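Local coordinates for glyoxalase family protein (Listeria monocytogenes, PDB 2P7Q), which catalyses the hydration of the antibiotic fosfomycin with the help of a bound manganese ion and so confers resistance to the drug, at residues Val12-Leu15 with Asn16-Thr19. The protein carries 1 engineered substitution. Sequence-based numbering, arbitrary orientation.
Sequences VKDL and NKTT
Asp14 caps the first turn of helix 15-26 by accepting a hydrogen bond from Lys17. The bond runs from Lys17 N to Asp14 OD1 over 3.2 Å and is fairly straight, 163° at the hydrogen. The donor comes from above the carboxylate plane, 74° out of it. With chi1 at -174°, Asp14 CG points away from the residue's own nitrogen and beside its carbonyl carbon, which brings the carboxylate over the helix start. Asp14 OD2 lies 3.1 Å from Lys17 CB. The ammonium group of Lys17 leads away and makes a cation-pi contact with Phe112.

Backbone bonds continue the turn. Thr18 N donates to Asp14 O at 3.1 Å, and Thr19 N to Leu15 O at 2.9 Å. Leu15 O also accepts from Thr19 OG1, 3.2 Å away and above the carbonyl plane. Two donors of one residue thus grip this oxygen.

This is an Asp N-cap, placed where strand 4-12 of the glyoxalase-type fold turns into its following helix. Leu15 N donates a hydrogen bond to Glu58 OE2.

A water accepts from Asp14 N at 2.8 Å and from Thr18 OG1 at 3.1 Å, bridging the turn.

Van der Waals packing is slight: Val12 and Thr18, both buried, meet tip to tip, Val12 CG1 lying 3.3 Å from the hydroxyl OG1 of Thr18. Ile56 of strand 52-58 touches Val12, Leu15 and Thr18.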
loop_
_atom_site.group_PDB
_atom_site.type_symbol
_atom_site.label_atom_id
_atom_site.label_comp_id
_atom_site.label_asym_id
_atom_site.label_seq_id
_atom_site.Cartn_x
_atom_site.Cartn_y
_atom_site.Cartn_z
ATOM N N VAL A 12 -4.921 13.399 -0.649
ATOM C CA VAL A 12 -5.644 13.869 -1.833
ATOM C C VAL A 12 -5.994 15.359 -1.753
ATOM O O VAL A 12 -6.206 15.901 -0.671
ATOM C CB VAL A 12 -6.941 13.068 -2.006
ATOM C CG1 VAL A 12 -6.628 11.639 -2.399
ATOM C CG2 VAL A 12 -7.716 13.076 -0.697
ATOM N N LYS A 13 -6.064 16.004 -2.911
ATOM C CA LYS A 13 -6.367 17.434 -3.002
ATOM C C LYS A 13 -7.833 17.727 -2.674
ATOM O O LYS A 13 -8.142 18.669 -1.930
ATOM C CB LYS A 13 -6.050 17.953 -4.410
ATOM C CG LYS A 13 -7.108 17.603 -5.435
ATOM C CD LYS A 13 -6.728 18.014 -6.849
ATOM C CE LYS A 13 -5.769 17.024 -7.494
ATOM N NZ LYS A 13 -6.061 16.914 -8.952
ATOM N N ASP A 14 -8.723 16.907 -3.231
ATOM C CA ASP A 14 -10.162 17.053 -3.036
ATOM C C ASP A 14 -10.728 15.837 -2.307
ATOM O O ASP A 14 -10.939 14.789 -2.910
ATOM C CB ASP A 14 -10.838 17.202 -4.399
ATOM C CG ASP A 14 -12.322 17.501 -4.290
ATOM O OD1 ASP A 14 -12.909 17.326 -3.200
ATOM O OD2 ASP A 14 -12.904 17.902 -5.318
ATOM N N LEU A 15 -10.992 15.975 -1.016
ATOM C CA LEU A 15 -11.522 14.855 -0.244
ATOM C C LEU A 15 -12.818 14.268 -0.796
ATOM O O LEU A 15 -12.853 13.109 -1.196
ATOM C CB LEU A 15 -11.741 15.260 1.206
ATOM C CG LEU A 15 -12.176 14.069 2.054
ATOM C CD1 LEU A 15 -11.013 13.070 2.100
ATOM C CD2 LEU A 15 -12.565 14.509 3.460
ATOM N N ASN A 16 -13.882 15.069 -0.814
ATOM C CA ASN A 16 -15.184 14.619 -1.313
ATOM C C ASN A 16 -15.132 13.970 -2.683
ATOM O O ASN A 16 -15.848 13.000 -2.946
ATOM C CB ASN A 16 -16.173 15.784 -1.365
ATOM C CG ASN A 16 -16.456 16.363 -0.005
ATOM O OD1 ASN A 16 -16.457 15.652 1.001
ATOM N ND2 ASN A 16 -16.719 17.658 0.035
ATOM N N LYS A 17 -14.300 14.505 -3.567
ATOM C CA LYS A 17 -14.205 13.933 -4.898
ATOM C C LYS A 17 -13.563 12.542 -4.837
ATOM O O LYS A 17 -13.966 11.638 -5.567
ATOM C CB LYS A 17 -13.411 14.866 -5.812
ATOM C CG LYS A 17 -13.380 14.453 -7.270
ATOM C CD LYS A 17 -12.808 15.570 -8.134
ATOM C CE LYS A 17 -12.187 15.053 -9.429
ATOM N NZ LYS A 17 -13.145 14.317 -10.280
ATOM N N THR A 18 -12.581 12.362 -3.956
ATOM C CA THR A 18 -11.921 11.061 -3.822
ATOM C C THR A 18 -12.846 10.061 -3.132
ATOM O O THR A 18 -12.848 8.878 -3.468
ATOM C CB THR A 18 -10.606 11.154 -2.996
ATOM O OG1 THR A 18 -9.622 11.906 -3.718
ATOM C CG2 THR A 18 -10.056 9.763 -2.720
ATOM N N THR A 19 -13.635 10.536 -2.171
ATOM C CA THR A 19 -14.548 9.658 -1.433
ATOM C C THR A 19 -15.518 8.877 -2.323
ATOM O O THR A 19 -15.726 7.678 -2.125
ATOM C CB THR A 19 -15.375 10.444 -0.396
ATOM O OG1 THR A 19 -14.504 10.976 0.607
ATOM C CG2 THR A 19 -16.394 9.538 0.269
HETATM O O HOH W 1 -8.753 14.628 -4.860
#